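Flagellar hook-associated protein (Burkholderia pseudomallei, PDB 4UT1) probably serves as a structural component of the bacterial flagellum, at the junction between the hook and the filament. Local coordinates at residues Gln175-Thr180 with Ser245-Thr250; Ile262-Val267 with Gln277-Val282; Thr479-Tyr484 with Gly557-Ile562; Val496-Thr501 with Met529-Thr534. All blocks are in the same frame, centred on the assembly; numbering follows the deposited sequence.

Contact 1 (Gln175-Thr180 with Ser245-Thr250). With EDO (1,2-ethanediol), chain E.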
loop_
_atom_site.group_PDB
_atom_site.type_symbol
_atom_site.label_atom_id
_atom_site.label_comp_id
_atom_site.label_asym_id
_atom_site.label_seq_id
_atom_site.Cartn_x
_atom_site.Cartn_y
_atom_site.Cartn_z
ATOM N N GLN A 175 28.224 -16.983 -11.160
ATOM C CA GLN A 175 28.280 -18.316 -11.732
ATOM C C GLN A 175 28.104 -18.278 -13.238
ATOM O O GLN A 175 28.806 -18.971 -13.967
ATOM C CB GLN A 175 27.224 -19.214 -11.102
ATOM C CG GLN A 175 27.412 -19.379 -9.618
ATOM C CD GLN A 175 26.534 -20.467 -9.061
ATOM O OE1 GLN A 175 26.071 -21.345 -9.799
ATOM N NE2 GLN A 175 26.288 -20.418 -7.757
ATOM N N ILE A 176 27.159 -17.473 -13.701
ATOM C CA ILE A 176 26.975 -17.284 -15.131
ATOM C C ILE A 176 28.280 -16.871 -15.824
ATOM O O ILE A 176 28.608 -17.402 -16.875
ATOM C CB ILE A 176 25.893 -16.229 -15.415
ATOM C CG1 ILE A 176 24.528 -16.788 -15.018
ATOM C CG2 ILE A 176 25.918 -15.806 -16.892
ATOM C CD1 ILE A 176 23.419 -15.769 -15.042
ATOM N N ASN A 177 29.008 -15.918 -15.240
ATOM C CA ASN A 177 30.251 -15.450 -15.844
ATOM C C ASN A 177 31.279 -16.566 -15.874
ATOM O O ASN A 177 32.046 -16.691 -16.833
ATOM C CB ASN A 177 30.806 -14.236 -15.092
ATOM C CG ASN A 177 29.947 -12.990 -15.289
ATOM O OD1 ASN A 177 29.207 -12.889 -16.264
ATOM N ND2 ASN A 177 30.060 -12.033 -14.376
ATOM N N SER A 178 31.278 -17.389 -14.830
ATOM C CA SER A 178 32.169 -18.540 -14.787
ATOM C C SER A 178 31.894 -19.501 -15.936
ATOM O O SER A 178 32.807 -19.948 -16.611
ATOM C CB SER A 178 32.030 -19.283 -13.452
ATOM O OG SER A 178 32.562 -18.509 -12.397
ATOM N N TYR A 179 30.624 -19.821 -16.155
ATOM C CA TYR A 179 30.257 -20.757 -17.212
ATOM C C TYR A 179 30.446 -20.215 -18.628
ATOM O O TYR A 179 30.856 -20.952 -19.525
ATOM C CB TYR A 179 28.813 -21.212 -17.029
ATOM C CG TYR A 179 28.664 -22.156 -15.855
ATOM C CD1 TYR A 179 29.372 -23.350 -15.813
ATOM C CD2 TYR A 179 27.824 -21.854 -14.791
ATOM C CE1 TYR A 179 29.252 -24.220 -14.734
ATOM C CE2 TYR A 179 27.694 -22.714 -13.716
ATOM C CZ TYR A 179 28.405 -23.895 -13.695
ATOM O OH TYR A 179 28.274 -24.745 -12.626
ATOM N N THR A 180 30.143 -18.940 -18.839
ATOM C CA THR A 180 30.319 -18.367 -20.166
ATOM C C THR A 180 31.802 -18.325 -20.532
ATOM O O THR A 180 32.175 -18.650 -21.657
ATOM C CB THR A 180 29.701 -16.966 -20.258
ATOM O OG1 THR A 180 30.287 -16.112 -19.261
ATOM C CG2 THR A 180 28.192 -17.053 -20.027
ATOM N N SER A 245 33.892 -14.191 -24.336
ATOM C CA SER A 245 32.666 -14.193 -23.535
ATOM C C SER A 245 32.314 -12.781 -23.065
ATOM O O SER A 245 33.168 -11.890 -23.034
ATOM C CB SER A 245 32.813 -15.140 -22.340
ATOM O OG SER A 245 33.658 -14.589 -21.340
ATOM N N TYR A 246 31.043 -12.585 -22.712
ATOM C CA TYR A 246 30.565 -11.310 -22.201
ATOM C C TYR A 246 30.279 -11.416 -20.703
ATOM O O TYR A 246 29.694 -12.395 -20.250
ATOM C CB TYR A 246 29.293 -10.868 -22.928
ATOM C CG TYR A 246 29.451 -10.440 -24.372
ATOM C CD1 TYR A 246 29.779 -11.357 -25.360
ATOM C CD2 TYR A 246 29.228 -9.118 -24.753
ATOM C CE1 TYR A 246 29.910 -10.971 -26.678
ATOM C CE2 TYR A 246 29.355 -8.723 -26.076
ATOM C CZ TYR A 246 29.692 -9.656 -27.034
ATOM O OH TYR A 246 29.818 -9.282 -28.352
ATOM N N GLN A 247 30.680 -10.403 -19.945
ATOM C CA GLN A 247 30.468 -10.390 -18.505
ATOM C C GLN A 247 29.175 -9.686 -18.122
ATOM O O GLN A 247 28.922 -8.583 -18.570
ATOM C CB GLN A 247 31.633 -9.702 -17.800
ATOM C CG GLN A 247 32.733 -10.645 -17.362
ATOM C CD GLN A 247 33.340 -10.230 -16.037
ATOM O OE1 GLN A 247 33.625 -11.070 -15.175
ATOM N NE2 GLN A 247 33.535 -8.926 -15.860
ATOM N N LEU A 248 28.368 -10.328 -17.290
ATOM C CA LEU A 248 27.216 -9.661 -16.702
ATOM C C LEU A 248 27.621 -9.114 -15.347
ATOM O O LEU A 248 28.586 -9.589 -14.738
ATOM C CB LEU A 248 26.031 -10.621 -16.555
ATOM C CG LEU A 248 25.573 -11.324 -17.836
ATOM C CD1 LEU A 248 24.466 -12.308 -17.535
ATOM C CD2 LEU A 248 25.138 -10.305 -18.917
ATOM N N ALA A 249 26.885 -8.116 -14.867
ATOM C CA ALA A 249 27.071 -7.645 -13.505
ATOM C C ALA A 249 25.725 -7.308 -12.877
ATOM O O ALA A 249 24.733 -7.101 -13.582
ATOM C CB ALA A 249 27.992 -6.437 -13.473
ATOM N N THR A 250 25.689 -7.270 -11.553
ATOM C CA THR A 250 24.555 -6.676 -10.866
ATOM C C THR A 250 24.949 -5.269 -10.429
ATOM O O THR A 250 26.079 -5.025 -9.996
ATOM C CB THR A 250 24.094 -7.489 -9.632
ATOM O OG1 THR A 250 25.181 -7.644 -8.716
ATOM C CG2 THR A 250 23.563 -8.862 -10.026
HETATM C C1 EDO E . 33.584 -13.534 -16.961
HETATM O O1 EDO E . 34.398 -14.605 -16.501
HETATM C C2 EDO E . 33.428 -13.564 -18.475
HETATM O O2 EDO E . 32.349 -14.412 -18.886
#
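Asn177 grips the backbone of Leu248 with both arms of its amide. ND2 donates to Leu248 O over 2.9 Å in a bond straight to 177°, the acceptor lying almost within the amide plane, while OD1 accepts from Leu248 N, also at 2.9 Å. Two bonds to the N-H and C=O of one residue fix the rotation of the amide, much as a neighbouring strand would pair with them. A chi1 of -70°, with CG anti to the carbonyl carbon, puts the amide against Leu248. Beside this clamp the contact is apolar and close, Ile176 CG2 resting on Leu248 CD1 at 3.8 Å. The side at Gln247 is looser and open to solvent. Here a 1,2-ethanediol, probably from the crystallisation liquor, lies between helix and strand: its O2 is within hydrogen-bonding distance of Asn177 O at 3.1 Å and is hydrogen-bonded to Ser245 OG at 2.8 Å, while Thr180 OG1 lies 2.7 Å from the same O2. The helix segment and the strand run antiparallel, their axes 7.9 Å apart. Thr180 also touches Leu239 and Val240 of strand 238-241, Leu248 packs on Val173, and Thr250 OG1 bonds Thr170 OG1, so helix 134-193 lies along strand 244-252, which in the sheet runs between 238-241 and 260-265.

Contact 2 (Ile262-Val267 with Gln277-Val282). With EDO (1,2-ethanediol), chain O.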
loop_
_atom_site.group_PDB
_atom_site.type_symbol
_atom_site.label_atom_id
_atom_site.label_comp_id
_atom_site.label_asym_id
_atom_site.label_seq_id
_atom_site.Cartn_x
_atom_site.Cartn_y
_atom_site.Cartn_z
ATOM N N ILE A 262 20.258 -6.606 -13.533
ATOM C CA ILE A 262 21.353 -7.193 -14.299
ATOM C C ILE A 262 21.787 -6.262 -15.435
ATOM O O ILE A 262 20.956 -5.641 -16.102
ATOM C CB ILE A 262 20.948 -8.553 -14.885
ATOM C CG1 ILE A 262 20.262 -9.410 -13.813
ATOM C CG2 ILE A 262 22.149 -9.256 -15.485
ATOM C CD1 ILE A 262 21.116 -9.665 -12.605
ATOM N N VAL A 263 23.093 -6.150 -15.641
ATOM C CA VAL A 263 23.608 -5.365 -16.741
ATOM C C VAL A 263 24.673 -6.160 -17.460
ATOM O O VAL A 263 25.234 -7.121 -16.910
ATOM C CB VAL A 263 24.209 -4.015 -16.272
ATOM C CG1 VAL A 263 23.171 -3.209 -15.505
ATOM C CG2 VAL A 263 25.458 -4.236 -15.418
ATOM N N SER A 264 24.935 -5.761 -18.696
ATOM C CA SER A 264 26.088 -6.279 -19.424
ATOM C C SER A 264 27.148 -5.191 -19.530
ATOM O O SER A 264 26.829 -4.023 -19.750
ATOM C CB SER A 264 25.682 -6.775 -20.805
ATOM O OG SER A 264 25.188 -5.713 -21.597
ATOM N N LYS A 265 28.406 -5.581 -19.354
ATOM C CA LYS A 265 29.514 -4.638 -19.357
ATOM C C LYS A 265 30.365 -4.793 -20.613
ATOM O O LYS A 265 31.469 -4.258 -20.691
ATOM C CB LYS A 265 30.376 -4.822 -18.104
ATOM C CG LYS A 265 29.591 -4.737 -16.798
ATOM C CD LYS A 265 30.505 -4.507 -15.600
ATOM C CE LYS A 265 31.161 -3.133 -15.661
ATOM N NZ LYS A 265 30.156 -2.026 -15.648
ATOM N N GLY A 266 29.836 -5.511 -21.601
ATOM C CA GLY A 266 30.557 -5.756 -22.840
ATOM C C GLY A 266 31.370 -7.037 -22.747
ATOM O O GLY A 266 31.139 -7.861 -21.868
ATOM N N VAL A 267 32.329 -7.217 -23.650
ATOM C CA VAL A 267 33.173 -8.407 -23.598
ATOM C C VAL A 267 34.012 -8.414 -22.339
ATOM O O VAL A 267 34.427 -7.361 -21.850
ATOM C CB VAL A 267 34.116 -8.508 -24.811
ATOM C CG1 VAL A 267 33.318 -8.691 -26.080
ATOM C CG2 VAL A 267 34.994 -7.277 -24.889
ATOM N N GLN A 277 25.104 -1.667 -20.135
ATOM C CA GLN A 277 23.804 -1.893 -20.744
ATOM C C GLN A 277 22.823 -2.438 -19.726
ATOM O O GLN A 277 23.061 -3.491 -19.134
ATOM C CB GLN A 277 23.908 -2.865 -21.915
ATOM C CG GLN A 277 24.591 -2.296 -23.125
ATOM C CD GLN A 277 24.114 -0.889 -23.449
ATOM O OE1 GLN A 277 24.904 0.050 -23.420
ATOM N NE2 GLN A 277 22.822 -0.736 -23.740
ATOM N N TYR A 278 21.723 -1.726 -19.528
ATOM C CA TYR A 278 20.691 -2.178 -18.600
ATOM C C TYR A 278 19.752 -3.176 -19.253
ATOM O O TYR A 278 18.922 -2.794 -20.075
ATOM C CB TYR A 278 19.849 -1.016 -18.093
ATOM C CG TYR A 278 20.511 -0.069 -17.128
ATOM C CD1 TYR A 278 20.876 -0.478 -15.854
ATOM C CD2 TYR A 278 20.707 1.261 -17.475
ATOM C CE1 TYR A 278 21.459 0.409 -14.960
ATOM C CE2 TYR A 278 21.278 2.154 -16.595
ATOM C CZ TYR A 278 21.656 1.726 -15.342
ATOM O OH TYR A 278 22.230 2.634 -14.480
ATOM N N LEU A 279 19.839 -4.439 -18.856
ATOM C CA LEU A 279 18.905 -5.445 -19.342
ATOM C C LEU A 279 17.607 -5.416 -18.523
ATOM O O LEU A 279 17.635 -5.594 -17.303
ATOM C CB LEU A 279 19.540 -6.832 -19.278
ATOM C CG LEU A 279 21.000 -6.935 -19.727
ATOM C CD1 LEU A 279 21.489 -8.362 -19.598
ATOM C CD2 LEU A 279 21.173 -6.434 -21.155
ATOM N N PRO A 280 16.464 -5.192 -19.189
ATOM C CA PRO A 280 15.161 -5.112 -18.510
ATOM C C PRO A 280 14.832 -6.398 -17.756
ATOM O O PRO A 280 15.007 -7.472 -18.328
ATOM C CB PRO A 280 14.174 -4.901 -19.661
ATOM C CG PRO A 280 15.011 -4.398 -20.806
ATOM C CD PRO A 280 16.344 -5.050 -20.651
ATOM N N ASP A 281 14.368 -6.293 -16.512
ATOM C CA ASP A 281 14.019 -7.481 -15.721
ATOM C C ASP A 281 13.120 -8.433 -16.508
ATOM O O ASP A 281 13.315 -9.649 -16.496
ATOM C CB ASP A 281 13.321 -7.088 -14.412
ATOM C CG ASP A 281 14.261 -6.438 -13.415
ATOM O OD1 ASP A 281 15.436 -6.194 -13.752
ATOM O OD2 ASP A 281 13.815 -6.152 -12.290
ATOM N N VAL A 282 12.141 -7.864 -17.201
ATOM C CA VAL A 282 11.148 -8.661 -17.906
ATOM C C VAL A 282 11.749 -9.478 -19.059
ATOM O O VAL A 282 11.179 -10.488 -19.467
ATOM C CB VAL A 282 10.017 -7.766 -18.447
ATOM C CG1 VAL A 282 10.559 -6.797 -19.508
ATOM C CG2 VAL A 282 8.885 -8.612 -19.003
HETATM C C1 EDO O . 16.549 -1.883 -16.873
HETATM O O1 EDO O . 16.626 -0.558 -16.339
HETATM C C2 EDO O . 16.521 -2.865 -15.711
HETATM O O2 EDO O . 17.722 -3.655 -15.731
#
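A beta hairpin of strands 260-265 and 277-278 brings Ser264 opposite Gln277 and Val263 opposite Tyr278. Ser264 and Gln277 form the hydrogen-bonded pair: Gln277 N donates to Ser264 O at 2.9 Å and Ser264 N to Gln277 O at 3.0 Å, both donors in the plane of the carbonyl they meet. Val263 and Tyr278 make the adjoining non-hydrogen-bonded pair, where Val263 CA approaches Gln277 O as a CA-H...O contact. Next along, Leu279 N reaches Ile262 O at 3.2 Å, with an N-H...O angle of 144°. On one face Val263 and Tyr278 lie side by side and point the same way, the methyl CG1 coming obliquely to ring atom CD1 at 3.6 Å; CG1 stands anti to the carbonyl carbon (chi1 -57°), which sets that methyl rather than CG2 against the ring. On the other face Ser264 OG sits 3.1 Å from Gln277 CB, close for such a pair, and its polar need is met by Gln237 OE1. Leu279 folds its CB and CG over Ile262 O, and its CD1 reaches Ile262 CG2 at 4.3 Å. Beyond the pairing, Asp281 ties the returning chain down, with OD1 on Thr261 OG1 and OD2 in a salt bridge to Arg296. The chain turns a corner at Gly266 before the connecting loop, and the whole is typical of the last hairpin of an antiparallel meander, strand 277-278 forming one edge of the sheet.

Contact 3 (Thr479-Tyr484 with Gly557-Ile562). With EDO (1,2-ethanediol), chain U.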
loop_
_atom_site.group_PDB
_atom_site.type_symbol
_atom_site.label_atom_id
_atom_site.label_comp_id
_atom_site.label_asym_id
_atom_site.label_seq_id
_atom_site.Cartn_x
_atom_site.Cartn_y
_atom_site.Cartn_z
ATOM N N THR A 479 -23.476 27.903 24.987
ATOM C CA THR A 479 -24.536 26.923 24.795
ATOM C C THR A 479 -25.560 27.386 23.764
ATOM O O THR A 479 -26.030 28.527 23.799
ATOM C CB THR A 479 -25.265 26.629 26.133
ATOM O OG1 THR A 479 -24.354 25.986 27.031
ATOM C CG2 THR A 479 -26.477 25.724 25.925
ATOM N N THR A 480 -25.919 26.486 22.857
ATOM C CA THR A 480 -27.019 26.722 21.929
ATOM C C THR A 480 -28.309 26.116 22.472
ATOM O O THR A 480 -28.335 24.960 22.885
ATOM C CB THR A 480 -26.722 26.133 20.547
ATOM O OG1 THR A 480 -25.567 26.784 20.012
ATOM C CG2 THR A 480 -27.890 26.350 19.608
ATOM N N THR A 481 -29.383 26.900 22.474
ATOM C CA THR A 481 -30.654 26.413 23.005
ATOM C C THR A 481 -31.728 26.462 21.933
ATOM O O THR A 481 -32.106 27.529 21.457
ATOM C CB THR A 481 -31.096 27.223 24.240
ATOM O OG1 THR A 481 -30.095 27.109 25.261
ATOM C CG2 THR A 481 -32.425 26.709 24.782
ATOM N N LEU A 482 -32.181 25.290 21.514
ATOM C CA LEU A 482 -33.255 25.216 20.544
ATOM C C LEU A 482 -34.549 25.267 21.319
ATOM O O LEU A 482 -34.636 24.714 22.402
ATOM C CB LEU A 482 -33.165 23.938 19.720
ATOM C CG LEU A 482 -31.805 23.747 19.039
ATOM C CD1 LEU A 482 -31.820 22.475 18.228
ATOM C CD2 LEU A 482 -31.496 24.980 18.160
ATOM N N ALA A 483 -35.545 25.946 20.768
ATOM C CA ALA A 483 -36.866 26.020 21.388
ATOM C C ALA A 483 -37.929 25.657 20.353
ATOM O O ALA A 483 -37.832 26.059 19.188
ATOM C CB ALA A 483 -37.108 27.407 21.952
ATOM N N TYR A 484 -38.939 24.900 20.773
ATOM C CA TYR A 484 -39.996 24.465 19.868
ATOM C C TYR A 484 -41.221 25.355 20.001
ATOM O O TYR A 484 -41.703 25.609 21.103
ATOM C CB TYR A 484 -40.380 23.016 20.153
ATOM C CG TYR A 484 -41.500 22.433 19.298
ATOM C CD1 TYR A 484 -41.306 22.168 17.953
ATOM C CD2 TYR A 484 -42.735 22.095 19.863
ATOM C CE1 TYR A 484 -42.295 21.600 17.182
ATOM C CE2 TYR A 484 -43.737 21.524 19.094
ATOM C CZ TYR A 484 -43.517 21.284 17.759
ATOM O OH TYR A 484 -44.496 20.708 16.981
ATOM N N GLY A 557 -42.580 25.758 23.834
ATOM C CA GLY A 557 -41.536 26.311 24.679
ATOM C C GLY A 557 -40.470 25.325 25.143
ATOM O O GLY A 557 -39.504 25.744 25.772
ATOM N N ASP A 558 -40.643 24.037 24.850
ATOM C CA ASP A 558 -39.668 23.021 25.286
ATOM C C ASP A 558 -38.341 23.327 24.602
ATOM O O ASP A 558 -38.319 23.944 23.540
ATOM C CB ASP A 558 -40.142 21.591 24.976
ATOM C CG ASP A 558 -41.034 21.011 26.082
ATOM O OD1 ASP A 558 -41.232 21.686 27.112
ATOM O OD2 ASP A 558 -41.515 19.873 25.919
ATOM N N GLN A 559 -37.243 22.923 25.230
ATOM C CA GLN A 559 -35.916 23.356 24.805
ATOM C C GLN A 559 -34.948 22.205 24.790
ATOM O O GLN A 559 -35.045 21.288 25.603
ATOM C CB GLN A 559 -35.373 24.447 25.733
ATOM C CG GLN A 559 -36.292 25.667 25.902
ATOM C CD GLN A 559 -35.843 26.549 27.048
ATOM O OE1 GLN A 559 -35.077 27.495 26.853
ATOM N NE2 GLN A 559 -36.292 26.223 28.263
ATOM N N PHE A 560 -33.995 22.289 23.874
ATOM C CA PHE A 560 -32.957 21.277 23.713
ATOM C C PHE A 560 -31.638 22.009 23.524
ATOM O O PHE A 560 -31.548 22.942 22.717
ATOM C CB PHE A 560 -33.299 20.358 22.539
ATOM C CG PHE A 560 -34.690 19.812 22.630
ATOM C CD1 PHE A 560 -35.763 20.539 22.136
ATOM C CD2 PHE A 560 -34.939 18.624 23.307
ATOM C CE1 PHE A 560 -37.067 20.069 22.271
ATOM C CE2 PHE A 560 -36.238 18.142 23.449
ATOM C CZ PHE A 560 -37.306 18.877 22.926
ATOM N N THR A 561 -30.629 21.627 24.303
ATOM C CA THR A 561 -29.361 22.345 24.288
ATOM C C THR A 561 -28.297 21.578 23.519
ATOM O O THR A 561 -28.373 20.352 23.377
ATOM C CB THR A 561 -28.838 22.615 25.706
ATOM O OG1 THR A 561 -28.649 21.366 26.393
ATOM C CG2 THR A 561 -29.822 23.465 26.483
ATOM N N ILE A 562 -27.328 22.331 23.008
ATOM C CA ILE A 562 -26.173 21.794 22.302
ATOM C C ILE A 562 -24.950 22.560 22.772
ATOM O O ILE A 562 -24.922 23.785 22.736
ATOM C CB ILE A 562 -26.303 21.921 20.765
ATOM C CG1 ILE A 562 -27.445 21.049 20.243
ATOM C CG2 ILE A 562 -25.005 21.498 20.085
ATOM C CD1 ILE A 562 -27.825 21.346 18.802
HETATM C C1 EDO U . -40.589 25.156 28.461
HETATM O O1 EDO U . -39.890 25.455 29.674
HETATM C C2 EDO U . -41.784 24.266 28.730
HETATM O O2 EDO U . -42.506 24.032 27.518
HETATM O O HOH W 1 -23.219 25.484 21.301
#
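The ring of Phe560 lies on the same face of the strand pair as Leu482, whose carbonyl O comes to it obliquely; Leu550 of strand 546-551, in the facing sheet, packs on it. A second ring, that of Tyr484, leads away from the partner strand and packs on Pro554. On the opposite face the amide of Gln559 is flanked by a methyl, Thr481 CG2 standing 3.5 Å from OE1. That methyl is anti to the backbone N of Thr481, leaving OG1 alongside Thr561 CG2 at 3.9 Å. The carboxylate of Asp558 is held just before strand 559-562 begins by backbone N-H groups: OD1 by Ser459, OD2 by Ala555 and Gly460, which should steady its charge. Backbone pairing joins these groups. Leu482 with Phe560 and Thr480 with Ile562 are hydrogen-bonded pairs, Leu482 N reaching Phe560 O at 2.7 Å, and Tyr484 extends the series with N to Asp558 O at 3.0 Å and O to Gly557 N at 2.9 Å. On the buried face Leu482 CD1 meets Ile562 CD1 at 4.2 Å. At the far end one water accepts from Thr480 OG1 and donates to Ile562 O at 2.8 Å. A mainly apolar face (Leu482, Phe560, Ile562, with Thr480 at its end) and a more polar one (Thr481, Gln559, Thr561) are typical of a strand pair whose sheet packs by one side on a second sheet.

Contact 4 (Val496-Thr501 with Met529-Thr534)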
loop_
_atom_site.group_PDB
_atom_site.type_symbol
_atom_site.label_atom_id
_atom_site.label_comp_id
_atom_site.label_asym_id
_atom_site.label_seq_id
_atom_site.Cartn_x
_atom_site.Cartn_y
_atom_site.Cartn_z
ATOM N N VAL A 496 -26.382 31.825 14.367
ATOM C CA VAL A 496 -26.425 32.597 13.120
ATOM C C VAL A 496 -25.251 32.163 12.269
ATOM O O VAL A 496 -24.204 31.769 12.797
ATOM C CB VAL A 496 -26.366 34.118 13.349
ATOM C CG1 VAL A 496 -27.519 34.570 14.223
ATOM C CG2 VAL A 496 -25.028 34.521 13.953
ATOM N N GLY A 497 -25.439 32.190 10.956
ATOM C CA GLY A 497 -24.382 31.831 10.036
ATOM C C GLY A 497 -24.199 30.341 9.876
ATOM O O GLY A 497 -23.199 29.886 9.330
ATOM N N THR A 498 -25.158 29.558 10.360
ATOM C CA THR A 498 -25.111 28.138 10.104
ATOM C C THR A 498 -26.192 27.760 9.120
ATOM O O THR A 498 -27.156 28.507 8.894
ATOM C CB THR A 498 -25.275 27.301 11.391
ATOM O OG1 THR A 498 -26.591 27.477 11.929
ATOM C CG2 THR A 498 -24.255 27.724 12.444
ATOM N N THR A 499 -26.018 26.590 8.531
ATOM C CA THR A 499 -27.027 26.006 7.667
ATOM C C THR A 499 -27.478 24.701 8.295
ATOM O O THR A 499 -26.652 23.858 8.648
ATOM C CB THR A 499 -26.485 25.772 6.246
ATOM O OG1 THR A 499 -26.283 27.036 5.605
ATOM C CG2 THR A 499 -27.463 24.944 5.425
ATOM N N VAL A 500 -28.786 24.547 8.478
ATOM C CA VAL A 500 -29.335 23.330 9.051
ATOM C C VAL A 500 -29.858 22.423 7.932
ATOM O O VAL A 500 -30.680 22.834 7.101
ATOM C CB VAL A 500 -30.471 23.633 10.076
ATOM C CG1 VAL A 500 -31.061 22.358 10.614
ATOM C CG2 VAL A 500 -29.949 24.499 11.220
ATOM N N THR A 501 -29.358 21.196 7.889
ATOM C CA THR A 501 -29.816 20.246 6.884
ATOM C C THR A 501 -30.591 19.133 7.544
ATOM O O THR A 501 -30.072 18.441 8.416
ATOM C CB THR A 501 -28.650 19.642 6.084
ATOM O OG1 THR A 501 -27.986 20.684 5.371
ATOM C CG2 THR A 501 -29.161 18.619 5.081
ATOM N N MET A 529 -30.842 16.158 12.089
ATOM C CA MET A 529 -30.323 17.445 11.649
ATOM C C MET A 529 -28.809 17.549 11.693
ATOM O O MET A 529 -28.159 17.024 12.597
ATOM C CB MET A 529 -30.927 18.558 12.498
ATOM C CG MET A 529 -32.382 18.817 12.194
ATOM S SD MET A 529 -33.123 19.901 13.417
ATOM C CE MET A 529 -33.228 18.790 14.823
ATOM N N THR A 530 -28.248 18.232 10.701
ATOM C CA THR A 530 -26.833 18.567 10.733
ATOM C C THR A 530 -26.676 20.079 10.704
ATOM O O THR A 530 -27.307 20.770 9.898
ATOM C CB THR A 530 -26.074 17.925 9.570
ATOM O OG1 THR A 530 -26.070 16.504 9.746
ATOM C CG2 THR A 530 -24.638 18.423 9.539
ATOM N N ILE A 531 -25.862 20.600 11.611
ATOM C CA ILE A 531 -25.614 22.031 11.664
ATOM C C ILE A 531 -24.218 22.337 11.115
ATOM O O ILE A 531 -23.213 21.959 11.704
ATOM C CB ILE A 531 -25.760 22.566 13.093
ATOM C CG1 ILE A 531 -27.165 22.253 13.620
ATOM C CG2 ILE A 531 -25.493 24.068 13.147
ATOM C CD1 ILE A 531 -27.314 22.428 15.123
ATOM N N SER A 532 -24.173 23.017 9.973
ATOM C CA SER A 532 -22.900 23.337 9.321
ATOM C C SER A 532 -22.736 24.848 9.192
ATOM O O SER A 532 -23.724 25.594 9.113
ATOM C CB SER A 532 -22.815 22.698 7.934
ATOM O OG SER A 532 -23.357 21.389 7.904
ATOM N N SER A 533 -21.489 25.300 9.167
ATOM C CA SER A 533 -21.210 26.689 8.860
ATOM C C SER A 533 -21.624 26.966 7.422
ATOM O O SER A 533 -21.214 26.255 6.499
ATOM C CB SER A 533 -19.726 27.007 9.062
ATOM O OG SER A 533 -19.461 28.353 8.726
ATOM N N THR A 534 -22.451 27.988 7.233
ATOM C CA THR A 534 -22.896 28.349 5.898
ATOM C C THR A 534 -21.697 28.707 5.008
ATOM O O THR A 534 -21.589 28.234 3.885
ATOM C CB THR A 534 -23.891 29.507 5.955
ATOM O OG1 THR A 534 -25.029 29.100 6.742
ATOM C CG2 THR A 534 -24.340 29.902 4.554
HETATM O O HOH W 2 -25.994 21.608 7.195
HETATM O O HOH W 3 -28.889 15.708 8.028
#
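This is an antiparallel strand pairing inside a five-stranded sheet of the D3 domain, Thr499 lying opposite Ser532 and Thr501 opposite Thr530; strand 527-533 runs between 498-502 and 546-551. Thr499 N donates to Ser532 O at a short 2.6 Å, and Ser532 N returns a bond to Thr499 O that is straight to 177°. Thr501 and Thr530 exchange a similar pair. Where the strand gives out, Thr534 N reaches back to Gly497 O at 2.9 Å, and the side chains of Thr499 and Thr534 meet at about a right angle, OG1 to OG1, 2.7 Å apart. Thr499 OG1 is also bonded to Asn511 OD1. The hydroxyl of Thr499 stands anti to the carbonyl carbon (chi1 -69°), which turns it to Thr534. Along the same face a water gathers three groups: it donates to Thr499 O at 2.8 Å and bonds Ser532 OG at 2.7 Å and Thr501 OG1. Thr501 OG1 has Ser509 OG as a further partner, and Thr530 OG1 bonds Ser547 OG. The side of Val500 and Ile531 is mainly apolar. The side chains of Val500 and Met529 cross, CG1 to CG at 4.1 Å, and Ile531 CG2 presses on Thr498 CB at 3.7 Å, while Thr498 OG1 turns to Pro495 O. The chemistry is thus divided: a hydroxyl-rich, hydrated face whose polar atoms bind one another, neighbouring strands and water, and a mainly aliphatic side, buried, that contributes packing.

In the fold
The four contacts fall into two groups on opposite sides of the centre of an elongated chain. Contacts 1 and 2 come first, in series, with centres about 11 Å apart; they share one six-stranded antiparallel sheet, in which strands 244-252 and 260-265 are neighbours, so the sheet held on helix 134-193 continues into the hairpin. Contacts 3 and 4 follow in the D3 domain, with centres about 15 Å apart, the strands of contact 4 lying in the sequence between those of contact 3. They belong to different sheets, which touch where Ile562 packs on Ile531. About 83 Å separates the centres of contacts 1 and 3, consistent with separate domains along a long structural protein.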